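Local atomic coordinates of aminotransferase, class V family protein (Trichomonas vaginalis, PDB entry 5F8V), a protein that probably catalyses the pyridoxal-phosphate-dependent exchange of an amino group between O-phospho-L-serine and 2-oxoglutarate in serine biosynthesis. Residues S179-F182 / L183-P186; A268-D271 / A272-E276; F82-I85 / P86-I90; N293-P297 / E298-R302. All blocks are in the same frame, centred on the assembly; numbering follows the deposited sequence.

In the fold
Contact 3 and contact 1 are buried and belong to the large domain. Contact 3 lies on helix 78-89, where rings pack round a proline kink and S83 and F87 reach the second subunit, while contact 1 is a beta turn in the loop between strands 174-177 and 193-199. Contact 2, on helix 267-286, is partly buried and carries a salt bridge between a partly exposed aspartate and an exposed lysine. Contact 4 lies nearer the surface in the loop after this helix, where an arginine-asparagine grip dominates, with slight apolar contact beside it. Contacts 1 and 2 pack directly, and R302 of contact 4 joins both, bonding to S184 and pairing with D271; contact 3 stands apart, its centre about 32 Å from that of contact 2.

Contact 1. Residues S179-F182 / L183-P186; sequences SSNF and LSRP
N181 and S184 close a type II beta turn whose first carbonyl is gripped twice by the last residue. The hydroxyl S184 OG donates to N181 O at 2.7 Å, and the amide S184 N reaches the same N181 O at 3.1 Å. Both come from one face of the carbonyl plane, the hydroxyl tilted from that plane and the amide well above it. The serine hydroxyl is placed for this by its first torsion (chi1 74°), which sets OG between the backbone N and the carbonyl carbon. The same OG is also bonded to R302, so the turn is tied to the loop ahead of strand 304-307.

Hydrophobic contact occupies the middle of the turn. F182 and L183 lie side by side and point the same way, with L183 CG over one face of the phenyl ring, 4.0 Å from the F182 ring centroid, in a CH-pi contact.

The polar ends of N181 and R185 approach at 3.4 Å between N181 ND2 and R185 NH2, with the amide and guanidinium planes 63° apart. Both are donors, so no bond joins them. Instead they share an acceptor: D155 OD2 takes a hydrogen bond from the asparagine, which also bonds to E163, and a salt bridge from the arginine, whose NH2 also bonds to F164 O.

F182 packs on L59 and L63 of helix 46-63 and on I196 and A198 of strand 193-199. L183 shares the two leucines and also touches L267 of helix 267-286, so the turn is lodged between two helices and the central sheet.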
ATOM      1  N   SER A 179       9.465 -11.666  -5.922  1.00 12.49           N
ATOM      2  CA  SER A 179       8.319 -10.864  -6.376  1.00 12.72           C
ATOM      3  C   SER A 179       7.667 -11.466  -7.618  1.00 12.92           C
ATOM      4  O   SER A 179       6.451 -11.695  -7.637  1.00 14.09           O
ATOM      5  CB  SER A 179       8.728  -9.412  -6.590  1.00 12.47           C
ATOM      6  OG  SER A 179       8.882  -8.763  -5.334  1.00 12.17           O
ATOM      7  N   SER A 180       8.476 -11.824  -8.603  1.00 12.86           N
ATOM      8  CA  SER A 180       7.957 -12.312  -9.884  1.00 12.91           C
ATOM      9  C   SER A 180       7.814 -13.833 -10.015  1.00 12.78           C
ATOM     10  O   SER A 180       7.421 -14.310 -11.079  1.00 13.12           O
ATOM     11  CB  SER A 180       8.827 -11.767 -11.017  1.00 13.02           C
ATOM     12  OG  SER A 180      10.184 -12.105 -10.808  1.00 12.95           O
ATOM     13  N   ASN A 181       8.124 -14.604  -8.971  1.00 12.74           N
ATOM     14  CA  ASN A 181       7.854 -16.055  -9.010  1.00 12.74           C
ATOM     15  C   ASN A 181       7.212 -16.654  -7.743  1.00 12.81           C
ATOM     16  O   ASN A 181       7.178 -17.882  -7.578  1.00 12.32           O
ATOM     17  CB  ASN A 181       9.117 -16.828  -9.454  1.00 12.59           C
ATOM     18  CG  ASN A 181      10.124 -17.052  -8.331  1.00 12.71           C
ATOM     19  OD1 ASN A 181      10.027 -16.475  -7.255  1.00 13.06           O
ATOM     20  ND2 ASN A 181      11.109 -17.901  -8.593  1.00 13.00           N
ATOM     21  N   PHE A 182       6.668 -15.794  -6.883  1.00 13.23           N
ATOM     22  CA  PHE A 182       6.088 -16.232  -5.614  1.00 13.58           C
ATOM     23  C   PHE A 182       4.833 -17.021  -5.891  1.00 13.67           C
ATOM     24  O   PHE A 182       3.965 -16.549  -6.625  1.00 14.27           O
ATOM     25  CB  PHE A 182       5.734 -15.033  -4.729  1.00 13.66           C
ATOM     26  CG  PHE A 182       5.436 -15.390  -3.301  1.00 13.61           C
ATOM     27  CD1 PHE A 182       4.210 -15.063  -2.724  1.00 13.67           C
ATOM     28  CD2 PHE A 182       6.395 -16.017  -2.519  1.00 13.53           C
ATOM     29  CE1 PHE A 182       3.941 -15.379  -1.395  1.00 13.85           C
ATOM     30  CE2 PHE A 182       6.137 -16.335  -1.194  1.00 13.62           C
ATOM     31  CZ  PHE A 182       4.910 -16.015  -0.630  1.00 13.75           C
ATOM     32  N   LEU A 183       4.753 -18.215  -5.308  1.00 13.66           N
ATOM     33  CA  LEU A 183       3.625 -19.153  -5.487  1.00 13.65           C
ATOM     34  C   LEU A 183       3.491 -19.690  -6.926  1.00 13.30           C
ATOM     35  O   LEU A 183       2.412 -20.122  -7.342  1.00 12.95           O
ATOM     36  CB  LEU A 183       2.302 -18.547  -4.987  1.00 13.78           C
ATOM     37  CG  LEU A 183       2.340 -17.981  -3.562  1.00 13.95           C
ATOM     38  CD1 LEU A 183       1.164 -17.055  -3.327  1.00 14.11           C
ATOM     39  CD2 LEU A 183       2.360 -19.108  -2.528  1.00 14.19           C
ATOM     40  N   SER A 184       4.603 -19.682  -7.667  1.00 13.49           N
ATOM     41  CA  SER A 184       4.675 -20.317  -8.978  1.00 13.55           C
ATOM     42  C   SER A 184       5.249 -21.721  -8.855  1.00 13.67           C
ATOM     43  O   SER A 184       5.246 -22.464  -9.832  1.00 13.63           O
ATOM     44  CB  SER A 184       5.529 -19.479  -9.929  1.00 13.64           C
ATOM     45  OG  SER A 184       6.905 -19.583  -9.617  1.00 13.91           O
ATOM     46  N   ARG A 185       5.754 -22.067  -7.664  1.00 13.79           N
ATOM     47  CA  ARG A 185       6.306 -23.388  -7.381  1.00 14.37           C
ATOM     48  C   ARG A 185       6.502 -23.604  -5.870  1.00 14.77           C
ATOM     49  O   ARG A 185       6.478 -22.640  -5.096  1.00 14.48           O
ATOM     50  CB  ARG A 185       7.644 -23.571  -8.100  1.00 14.31           C
ATOM     51  CG  ARG A 185       8.653 -22.477  -7.809  1.00 14.46           C
ATOM     52  CD  ARG A 185       9.945 -22.761  -8.542  1.00 14.68           C
ATOM     53  NE  ARG A 185      10.984 -21.791  -8.220  1.00 14.76           N
ATOM     54  CZ  ARG A 185      12.101 -21.606  -8.932  1.00 15.06           C
ATOM     55  NH1 ARG A 185      12.360 -22.336 -10.021  1.00 14.98           N
ATOM     56  NH2 ARG A 185      12.978 -20.689  -8.547  1.00 14.95           N
ATOM     57  N   PRO A 186       6.719 -24.863  -5.443  1.00 15.56           N
ATOM     58  CA  PRO A 186       6.991 -25.090  -4.020  1.00 16.31           C
ATOM     59  C   PRO A 186       8.322 -24.499  -3.567  1.00 17.02           C
ATOM     60  O   PRO A 186       9.222 -24.306  -4.386  1.00 17.28           O
ATOM     61  CB  PRO A 186       7.033 -26.625  -3.905  1.00 16.43           C
ATOM     62  CG  PRO A 186       6.315 -27.124  -5.115  1.00 16.10           C
ATOM     63  CD  PRO A 186       6.669 -26.135  -6.184  1.00 15.76           C
TER

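Contact 2. Residues A268-D271 / A272-E276; sequences AAMD and ALNKE
D271 and K275, one helical turn apart, are joined by a salt bridge in which K275 NZ donates to D271 OD2 at 3.1 Å. The ammonium comes to the syn side of OD2, 30° out of the carboxylate plane. The aspartate holds its carboxylate anti to the backbone N (chi1 -171°), and the lysine chain, extended beyond CG, crosses it at a slant, bringing NZ to the acid. The other carboxylate oxygen, OD1, pairs with R302. D271 therefore sits between two cations, which would be expected to stabilise its charged form.

In the main chain, the amides of A272 to K275 each bond to the carbonyl four residues back, N274 N to M270 O at 2.8 Å among them.

Side chains also rest on the carbonyls of the preceding turn: L273 CG lies 3.3 Å from A269 O. On the buried side, the amide of N274 lies beside M270 CB, and its ND2 finds its acceptor in N351 OD1.

The four consecutive amide bonds mark a regular alpha helix, here the early part of helix 267-286, and the acid-base pair on its flank has the i to i+4 spacing at which a helix brings side chains together.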
ATOM      1  N   ALA A 268       2.920 -27.318  -6.645  1.00 16.87           N
ATOM      2  CA  ALA A 268       3.562 -28.287  -7.536  1.00 17.14           C
ATOM      3  C   ALA A 268       2.828 -28.355  -8.878  1.00 17.62           C
ATOM      4  O   ALA A 268       3.458 -28.478  -9.932  1.00 18.30           O
ATOM      5  CB  ALA A 268       3.633 -29.665  -6.878  1.00 17.22           C
ATOM      6  N   ALA A 269       1.502 -28.256  -8.836  1.00 18.13           N
ATOM      7  CA  ALA A 269       0.694 -28.143 -10.051  1.00 18.39           C
ATOM      8  C   ALA A 269       0.972 -26.840 -10.811  1.00 18.32           C
ATOM      9  O   ALA A 269       0.997 -26.857 -12.041  1.00 17.75           O
ATOM     10  CB  ALA A 269      -0.786 -28.256  -9.728  1.00 18.56           C
ATOM     11  N   MET A 270       1.161 -25.729 -10.089  1.00 18.22           N
ATOM     12  CA  MET A 270       1.521 -24.452 -10.716  1.00 18.71           C
ATOM     13  C   MET A 270       2.866 -24.577 -11.436  1.00 17.95           C
ATOM     14  O   MET A 270       3.021 -24.125 -12.568  1.00 16.81           O
ATOM     15  CB  MET A 270       1.613 -23.296  -9.701  1.00 19.79           C
ATOM     16  CG  MET A 270       0.321 -22.781  -9.053  1.00 20.72           C
ATOM     17  SD  MET A 270      -1.141 -22.379 -10.053  1.00 22.66           S
ATOM     18  CE  MET A 270      -0.504 -21.939 -11.670  1.00 23.40           C
ATOM     19  N   ASP A 271       3.830 -25.199 -10.767  1.00 17.58           N
ATOM     20  CA  ASP A 271       5.147 -25.410 -11.344  1.00 17.30           C
ATOM     21  C   ASP A 271       5.068 -26.202 -12.657  1.00 16.42           C
ATOM     22  O   ASP A 271       5.717 -25.832 -13.629  1.00 16.53           O
ATOM     23  CB  ASP A 271       6.068 -26.102 -10.338  1.00 17.70           C
ATOM     24  CG  ASP A 271       7.503 -26.164 -10.805  1.00 18.45           C
ATOM     25  OD1 ASP A 271       8.007 -25.167 -11.365  1.00 18.42           O
ATOM     26  OD2 ASP A 271       8.133 -27.221 -10.606  1.00 19.93           O
ATOM     27  N   ALA A 272       4.260 -27.261 -12.685  1.00 15.76           N
ATOM     28  CA  ALA A 272       4.070 -28.070 -13.906  1.00 15.83           C
ATOM     29  C   ALA A 272       3.381 -27.284 -15.028  1.00 15.36           C
ATOM     30  O   ALA A 272       3.795 -27.369 -16.186  1.00 15.09           O
ATOM     31  CB  ALA A 272       3.293 -29.353 -13.601  1.00 16.03           C
ATOM     32  N   LEU A 273       2.343 -26.523 -14.693  1.00 15.29           N
ATOM     33  CA  LEU A 273       1.627 -25.731 -15.709  1.00 15.59           C
ATOM     34  C   LEU A 273       2.482 -24.583 -16.252  1.00 15.14           C
ATOM     35  O   LEU A 273       2.474 -24.308 -17.447  1.00 14.86           O
ATOM     36  CB  LEU A 273       0.310 -25.187 -15.158  1.00 16.35           C
ATOM     37  CG  LEU A 273      -0.738 -26.251 -14.803  1.00 16.80           C
ATOM     38  CD1 LEU A 273      -1.930 -25.580 -14.135  1.00 16.89           C
ATOM     39  CD2 LEU A 273      -1.174 -27.063 -16.021  1.00 16.88           C
ATOM     40  N   ASN A 274       3.235 -23.944 -15.366  1.00 14.86           N
ATOM     41  CA  ASN A 274       4.142 -22.880 -15.754  1.00 14.87           C
ATOM     42  C   ASN A 274       5.319 -23.375 -16.620  1.00 15.00           C
ATOM     43  O   ASN A 274       5.688 -22.710 -17.588  1.00 14.86           O
ATOM     44  CB  ASN A 274       4.617 -22.126 -14.517  1.00 14.71           C
ATOM     45  CG  ASN A 274       3.499 -21.324 -13.854  1.00 14.76           C
ATOM     46  OD1 ASN A 274       2.540 -20.888 -14.511  1.00 14.54           O
ATOM     47  ND2 ASN A 274       3.635 -21.094 -12.556  1.00 14.42           N
ATOM     48  N   LYS A 275       5.872 -24.547 -16.294  1.00 15.16           N
ATOM     49  CA  LYS A 275       6.883 -25.198 -17.150  1.00 15.66           C
ATOM     50  C   LYS A 275       6.344 -25.558 -18.537  1.00 16.60           C
ATOM     51  O   LYS A 275       7.061 -25.422 -19.530  1.00 16.81           O
ATOM     52  CB  LYS A 275       7.462 -26.458 -16.492  1.00 15.40           C
ATOM     53  CG  LYS A 275       8.471 -26.163 -15.402  1.00 15.13           C
ATOM     54  CD  LYS A 275       8.958 -27.422 -14.716  1.00 15.01           C
ATOM     55  CE  LYS A 275      10.072 -27.094 -13.744  1.00 15.06           C
ATOM     56  NZ  LYS A 275      10.239 -28.175 -12.742  1.00 15.39           N
ATOM     57  N   GLU A 276       5.103 -26.034 -18.600  1.00 17.79           N
ATOM     58  CA  GLU A 276       4.466 -26.344 -19.890  1.00 18.72           C
ATOM     59  C   GLU A 276       4.375 -25.109 -20.767  1.00 17.66           C
ATOM     60  O   GLU A 276       4.788 -25.132 -21.923  1.00 16.54           O
ATOM     61  CB  GLU A 276       3.062 -26.924 -19.710  1.00 20.60           C
ATOM     62  CG  GLU A 276       3.034 -28.408 -19.415  1.00 23.46           C
ATOM     63  CD  GLU A 276       1.641 -28.906 -19.061  1.00 26.31           C
ATOM     64  OE1 GLU A 276       0.643 -28.397 -19.638  1.00 27.63           O
ATOM     65  OE2 GLU A 276       1.550 -29.812 -18.196  1.00 29.23           O
TER

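Contact 3. Residues F82-I85 / P86-I90; sequences FSAI and PFNFI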
ATOM      1  N   PHE A  82      13.107  -3.411  -0.033  1.00 12.85           N
ATOM      2  CA  PHE A  82      14.565  -3.211  -0.247  1.00 13.09           C
ATOM      3  C   PHE A  82      15.177  -2.313   0.840  1.00 13.14           C
ATOM      4  O   PHE A  82      16.303  -2.535   1.272  1.00 13.17           O
ATOM      5  CB  PHE A  82      14.907  -2.563  -1.603  1.00 12.83           C
ATOM      6  CG  PHE A  82      14.449  -3.316  -2.826  1.00 13.00           C
ATOM      7  CD1 PHE A  82      14.007  -4.644  -2.784  1.00 12.86           C
ATOM      8  CD2 PHE A  82      14.515  -2.679  -4.073  1.00 13.28           C
ATOM      9  CE1 PHE A  82      13.608  -5.293  -3.940  1.00 12.80           C
ATOM     10  CE2 PHE A  82      14.124  -3.334  -5.226  1.00 13.25           C
ATOM     11  CZ  PHE A  82      13.671  -4.641  -5.158  1.00 13.05           C
ATOM     12  N   SER A  83      14.440  -1.286   1.249  1.00 13.59           N
ATOM     13  CA  SER A  83      14.872  -0.397   2.323  1.00 13.86           C
ATOM     14  C   SER A  83      14.764  -1.075   3.687  1.00 14.09           C
ATOM     15  O   SER A  83      15.699  -1.008   4.489  1.00 14.39           O
ATOM     16  CB  SER A  83      14.036   0.870   2.327  1.00 14.30           C
ATOM     17  OG  SER A  83      14.008   1.467   1.048  1.00 14.65           O
ATOM     18  N   ALA A  84      13.640  -1.741   3.933  1.00 13.88           N
ATOM     19  CA  ALA A  84      13.368  -2.352   5.233  1.00 14.11           C
ATOM     20  C   ALA A  84      14.302  -3.512   5.567  1.00 14.28           C
ATOM     21  O   ALA A  84      14.620  -3.721   6.733  1.00 14.40           O
ATOM     22  CB  ALA A  84      11.909  -2.788   5.331  1.00 14.01           C
ATOM     23  N   ILE A  85      14.760  -4.250   4.556  1.00 14.86           N
ATOM     24  CA  ILE A  85      15.620  -5.416   4.783  1.00 14.92           C
ATOM     25  C   ILE A  85      16.873  -5.073   5.625  1.00 15.09           C
ATOM     26  O   ILE A  85      17.071  -5.674   6.689  1.00 15.09           O
ATOM     27  CB  ILE A  85      15.989  -6.150   3.453  1.00 15.02           C
ATOM     28  CG1 ILE A  85      14.760  -6.859   2.837  1.00 15.13           C
ATOM     29  CG2 ILE A  85      17.136  -7.140   3.652  1.00 14.86           C
ATOM     30  CD1 ILE A  85      14.086  -7.933   3.676  1.00 15.25           C
ATOM     31  N   PRO A  86      17.713  -4.117   5.169  1.00 15.13           N
ATOM     32  CA  PRO A  86      18.885  -3.790   5.984  1.00 15.09           C
ATOM     33  C   PRO A  86      18.566  -3.164   7.348  1.00 14.92           C
ATOM     34  O   PRO A  86      19.241  -3.495   8.321  1.00 15.05           O
ATOM     35  CB  PRO A  86      19.695  -2.831   5.095  1.00 15.17           C
ATOM     36  CG  PRO A  86      18.737  -2.335   4.067  1.00 14.94           C
ATOM     37  CD  PRO A  86      17.770  -3.455   3.856  1.00 15.10           C
ATOM     38  N   PHE A  87      17.560  -2.292   7.426  1.00 14.80           N
ATOM     39  CA  PHE A  87      17.094  -1.767   8.723  1.00 14.49           C
ATOM     40  C   PHE A  87      16.856  -2.897   9.721  1.00 14.65           C
ATOM     41  O   PHE A  87      17.293  -2.805  10.869  1.00 14.33           O
ATOM     42  CB  PHE A  87      15.797  -0.957   8.598  1.00 14.65           C
ATOM     43  CG  PHE A  87      16.004   0.481   8.256  1.00 15.08           C
ATOM     44  CD1 PHE A  87      16.608   1.348   9.170  1.00 15.00           C
ATOM     45  CD2 PHE A  87      15.589   0.989   7.023  1.00 15.17           C
ATOM     46  CE1 PHE A  87      16.807   2.676   8.853  1.00 14.95           C
ATOM     47  CE2 PHE A  87      15.785   2.324   6.708  1.00 15.13           C
ATOM     48  CZ  PHE A  87      16.391   3.169   7.627  1.00 15.14           C
ATOM     49  N   ASN A  88      16.203  -3.965   9.249  1.00 14.50           N
ATOM     50  CA  ASN A  88      15.753  -5.077  10.088  1.00 14.56           C
ATOM     51  C   ASN A  88      16.766  -6.190  10.363  1.00 15.07           C
ATOM     52  O   ASN A  88      16.685  -6.831  11.412  1.00 14.69           O
ATOM     53  CB  ASN A  88      14.481  -5.712   9.483  1.00 14.31           C
ATOM     54  CG  ASN A  88      13.223  -4.919   9.788  1.00 14.47           C
ATOM     55  OD1 ASN A  88      12.602  -5.106  10.837  1.00 14.69           O
ATOM     56  ND2 ASN A  88      12.819  -4.048   8.862  1.00 14.22           N
ATOM     57  N   PHE A  89      17.687  -6.450   9.430  1.00 15.51           N
ATOM     58  CA  PHE A  89      18.486  -7.690   9.463  1.00 15.88           C
ATOM     59  C   PHE A  89      20.013  -7.564   9.442  1.00 16.09           C
ATOM     60  O   PHE A  89      20.703  -8.588   9.489  1.00 15.91           O
ATOM     61  CB  PHE A  89      18.060  -8.621   8.316  1.00 16.08           C
ATOM     62  CG  PHE A  89      16.607  -8.997   8.336  1.00 16.18           C
ATOM     63  CD1 PHE A  89      16.046  -9.631   9.447  1.00 16.27           C
ATOM     64  CD2 PHE A  89      15.794  -8.751   7.227  1.00 16.11           C
ATOM     65  CE1 PHE A  89      14.705  -9.984   9.456  1.00 15.79           C
ATOM     66  CE2 PHE A  89      14.459  -9.106   7.236  1.00 15.98           C
ATOM     67  CZ  PHE A  89      13.917  -9.724   8.352  1.00 15.92           C
ATOM     68  N   ILE A  90      20.552  -6.349   9.358  1.00 16.59           N
ATOM     69  CA  ILE A  90      21.996  -6.160   9.542  1.00 17.16           C
ATOM     70  C   ILE A  90      22.398  -6.605  10.956  1.00 17.88           C
ATOM     71  O   ILE A  90      23.411  -7.273  11.134  1.00 17.58           O
ATOM     72  CB  ILE A  90      22.432  -4.695   9.286  1.00 17.30           C
ATOM     73  CG1 ILE A  90      22.357  -4.396   7.782  1.00 17.30           C
ATOM     74  CG2 ILE A  90      23.853  -4.438   9.799  1.00 17.48           C
ATOM     75  CD1 ILE A  90      22.508  -2.933   7.433  1.00 17.49           C
TER
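The ring of F89 has N88 CB over the centre of one face, 3.9 Å above its plane, and I85 CD1 at its edge, in plane, 3.8 Å from F89 CE2. The ring of F87 has A84 CA at its edge, near its plane, and meets F117 edge-to-face. F87 also packs on F226 of the second subunit. The I85 and F89 side chains cross at a slant, and both touch Y150 and I175 of the central sheet.

The amide of N88 folds back on the turn before it. N88 ND2 donates to A84 O at 2.8 Å in a nearly straight bond (168°), with the oxygen in the amide plane but the donor above the carbonyl plane. The backbone N88 N reaches the same A84 O at 3.0 Å. N88 CG lies anti to its carbonyl carbon (chi1 -79°), which brings the amide back toward the preceding turn. Beyond the helix, ND2 also bonds to M231 O, while OD1 accepts from R234 and Y233 N.

P86 has no N-H to give the preceding turn, and its CD sits 3.1 Å from F82 O. The chemistry implies that helix 78-89 kinks at this proline, and that the carbonyl of A84, accepting from both side chain and backbone of N88, helps secure the turn that follows.

Contact 4. Residues N293-P297 / E298-R302; sequences NRIKP and EWRSR
The R300 side chain and N293 slide past each other in opposite directions, their guanidinium and amide planes 76° apart. The arginine grips side-on: R300 NE donates to N293 OD1 at 2.9 Å, and R300 NH2 reaches N293 O at 3.1 Å and N293 OD1 at 3.0 Å. Both nitrogens sit above the amide plane. The chain of R300, extended from CG to NE, carries the group back past I295, and NH1 continues to a salt bridge with D286. The other end of the N293 amide, ND2, bonds to P306 O.

N293 OD1 also accepts I295 N at 2.9 Å, so this one oxygen serves three donors. I295 CG2 packs against W299 CB at 3.9 Å, and the edge of the indole faces K296 CB. E298 lies beside K296, pointing the same way, and E298 CG stands over one face of the W299 ring. The lysine ammonium turns to E135 for its salt bridge.

W299 N bonds to K296 O at 2.8 Å, closing the chain round P297. OD1 of N293 bonded to the backbone N two residues on is an Asx turn, here in the loop leading from helix 267-286 to strand 304-307, with the arginine clasping its first residue.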
ATOM      1  N   ASN A 293      16.839 -15.908 -27.826  1.00 18.24           N
ATOM      2  CA  ASN A 293      16.981 -15.699 -26.386  1.00 18.53           C
ATOM      3  C   ASN A 293      18.307 -16.328 -25.994  1.00 19.41           C
ATOM      4  O   ASN A 293      18.561 -17.481 -26.337  1.00 19.44           O
ATOM      5  CB  ASN A 293      15.815 -16.338 -25.613  1.00 17.53           C
ATOM      6  CG  ASN A 293      16.082 -16.454 -24.105  1.00 17.14           C
ATOM      7  OD1 ASN A 293      16.957 -17.206 -23.671  1.00 16.44           O
ATOM      8  ND2 ASN A 293      15.302 -15.735 -23.303  1.00 16.93           N
ATOM      9  N   ARG A 294      19.118 -15.572 -25.255  1.00 21.28           N
ATOM     10  CA  ARG A 294      20.515 -15.932 -24.942  1.00 22.71           C
ATOM     11  C   ARG A 294      20.700 -16.673 -23.621  1.00 22.20           C
ATOM     12  O   ARG A 294      21.794 -17.154 -23.345  1.00 22.08           O
ATOM     13  CB  ARG A 294      21.391 -14.665 -24.865  1.00 23.98           C
ATOM     14  CG  ARG A 294      22.092 -14.296 -26.154  1.00 26.17           C
ATOM     15  CD  ARG A 294      23.043 -13.132 -25.925  1.00 27.83           C
ATOM     16  NE  ARG A 294      23.348 -12.410 -27.160  1.00 29.75           N
ATOM     17  CZ  ARG A 294      24.039 -11.272 -27.229  1.00 30.41           C
ATOM     18  NH1 ARG A 294      24.530 -10.697 -26.134  1.00 30.02           N
ATOM     19  NH2 ARG A 294      24.237 -10.699 -28.414  1.00 31.22           N
ATOM     20  N   ILE A 295      19.661 -16.737 -22.796  1.00 21.93           N
ATOM     21  CA  ILE A 295      19.815 -17.236 -21.432  1.00 21.54           C
ATOM     22  C   ILE A 295      20.042 -18.741 -21.505  1.00 20.66           C
ATOM     23  O   ILE A 295      19.321 -19.447 -22.212  1.00 19.70           O
ATOM     24  CB  ILE A 295      18.595 -16.906 -20.546  1.00 21.65           C
ATOM     25  CG1 ILE A 295      18.309 -15.389 -20.540  1.00 21.90           C
ATOM     26  CG2 ILE A 295      18.792 -17.439 -19.125  1.00 21.66           C
ATOM     27  CD1 ILE A 295      19.488 -14.495 -20.227  1.00 22.14           C
ATOM     28  N   LYS A 296      21.058 -19.225 -20.792  1.00 20.52           N
ATOM     29  CA  LYS A 296      21.352 -20.659 -20.778  1.00 21.27           C
ATOM     30  C   LYS A 296      20.158 -21.418 -20.202  1.00 20.19           C
ATOM     31  O   LYS A 296      19.511 -20.916 -19.284  1.00 18.69           O
ATOM     32  CB  LYS A 296      22.626 -20.964 -19.980  1.00 23.04           C
ATOM     33  CG  LYS A 296      23.901 -20.543 -20.697  1.00 24.56           C
ATOM     34  CD  LYS A 296      25.154 -20.906 -19.911  1.00 26.22           C
ATOM     35  CE  LYS A 296      26.377 -20.206 -20.496  1.00 27.71           C
ATOM     36  NZ  LYS A 296      27.629 -20.480 -19.733  1.00 28.87           N
ATOM     37  N   PRO A 297      19.843 -22.609 -20.759  1.00 20.48           N
ATOM     38  CA  PRO A 297      18.621 -23.346 -20.388  1.00 20.47           C
ATOM     39  C   PRO A 297      18.461 -23.595 -18.882  1.00 20.27           C
ATOM     40  O   PRO A 297      17.343 -23.543 -18.363  1.00 19.39           O
ATOM     41  CB  PRO A 297      18.749 -24.675 -21.161  1.00 20.96           C
ATOM     42  CG  PRO A 297      20.194 -24.781 -21.530  1.00 21.01           C
ATOM     43  CD  PRO A 297      20.670 -23.377 -21.714  1.00 20.55           C
ATOM     44  N   GLU A 298      19.572 -23.842 -18.194  1.00 20.60           N
ATOM     45  CA  GLU A 298      19.565 -24.026 -16.740  1.00 20.58           C
ATOM     46  C   GLU A 298      19.169 -22.766 -15.938  1.00 19.78           C
ATOM     47  O   GLU A 298      18.771 -22.881 -14.779  1.00 18.97           O
ATOM     48  CB  GLU A 298      20.911 -24.592 -16.254  1.00 21.62           C
ATOM     49  CG  GLU A 298      22.109 -23.643 -16.338  1.00 22.42           C
ATOM     50  CD  GLU A 298      22.973 -23.817 -17.582  1.00 23.34           C
ATOM     51  OE1 GLU A 298      24.184 -23.514 -17.468  1.00 23.91           O
ATOM     52  OE2 GLU A 298      22.457 -24.239 -18.658  1.00 23.12           O
ATOM     53  N   TRP A 299      19.279 -21.581 -16.548  1.00 18.66           N
ATOM     54  CA  TRP A 299      18.875 -20.309 -15.916  1.00 17.73           C
ATOM     55  C   TRP A 299      17.616 -19.639 -16.521  1.00 16.54           C
ATOM     56  O   TRP A 299      17.240 -18.540 -16.095  1.00 16.05           O
ATOM     57  CB  TRP A 299      20.041 -19.325 -15.985  1.00 18.13           C
ATOM     58  CG  TRP A 299      21.289 -19.824 -15.332  1.00 19.45           C
ATOM     59  CD1 TRP A 299      22.479 -20.107 -15.944  1.00 19.77           C
ATOM     60  CD2 TRP A 299      21.475 -20.099 -13.941  1.00 20.03           C
ATOM     61  NE1 TRP A 299      23.394 -20.541 -15.018  1.00 20.63           N
ATOM     62  CE2 TRP A 299      22.807 -20.544 -13.778  1.00 20.67           C
ATOM     63  CE3 TRP A 299      20.648 -20.008 -12.812  1.00 20.25           C
ATOM     64  CZ2 TRP A 299      23.332 -20.909 -12.528  1.00 20.48           C
ATOM     65  CZ3 TRP A 299      21.174 -20.366 -11.561  1.00 20.63           C
ATOM     66  CH2 TRP A 299      22.506 -20.816 -11.435  1.00 20.33           C
ATOM     67  N   ARG A 300      16.951 -20.289 -17.475  1.00 15.18           N
ATOM     68  CA  ARG A 300      15.789 -19.685 -18.133  1.00 15.13           C
ATOM     69  C   ARG A 300      14.571 -19.613 -17.212  1.00 14.85           C
ATOM     70  O   ARG A 300      14.157 -20.617 -16.637  1.00 14.46           O
ATOM     71  CB  ARG A 300      15.429 -20.415 -19.424  1.00 15.25           C
ATOM     72  CG  ARG A 300      16.259 -19.965 -20.611  1.00 15.28           C
ATOM     73  CD  ARG A 300      15.892 -20.716 -21.881  1.00 15.11           C
ATOM     74  NE  ARG A 300      16.372 -20.016 -23.080  1.00 14.87           N
ATOM     75  CZ  ARG A 300      16.244 -20.471 -24.324  1.00 15.00           C
ATOM     76  NH1 ARG A 300      15.666 -21.643 -24.569  1.00 15.03           N
ATOM     77  NH2 ARG A 300      16.707 -19.746 -25.340  1.00 15.59           N
ATOM     78  N   SER A 301      14.015 -18.410 -17.087  1.00 14.39           N
ATOM     79  CA  SER A 301      12.826 -18.169 -16.291  1.00 14.11           C
ATOM     80  C   SER A 301      11.599 -18.848 -16.888  1.00 14.53           C
ATOM     81  O   SER A 301      11.420 -18.867 -18.114  1.00 13.69           O
ATOM     82  CB  SER A 301      12.582 -16.668 -16.167  1.00 13.98           C
ATOM     83  OG  SER A 301      11.389 -16.365 -15.474  1.00 14.17           O
ATOM     84  N   ARG A 302      10.769 -19.413 -16.007  1.00 14.52           N
ATOM     85  CA  ARG A 302       9.458 -19.913 -16.396  1.00 15.32           C
ATOM     86  C   ARG A 302       8.447 -18.774 -16.488  1.00 15.92           C
ATOM     87  O   ARG A 302       7.414 -18.941 -17.114  1.00 17.47           O
ATOM     88  CB  ARG A 302       8.924 -20.942 -15.389  1.00 15.14           C
ATOM     89  CG  ARG A 302       9.783 -22.191 -15.204  1.00 15.37           C
ATOM     90  CD  ARG A 302       9.507 -22.896 -13.873  1.00 15.21           C
ATOM     91  NE  ARG A 302       9.618 -21.941 -12.769  1.00 14.72           N
ATOM     92  CZ  ARG A 302       8.642 -21.579 -11.935  1.00 14.84           C
ATOM     93  NH1 ARG A 302       7.441 -22.155 -11.963  1.00 15.00           N
ATOM     94  NH2 ARG A 302       8.892 -20.637 -11.020  1.00 14.53           N
TER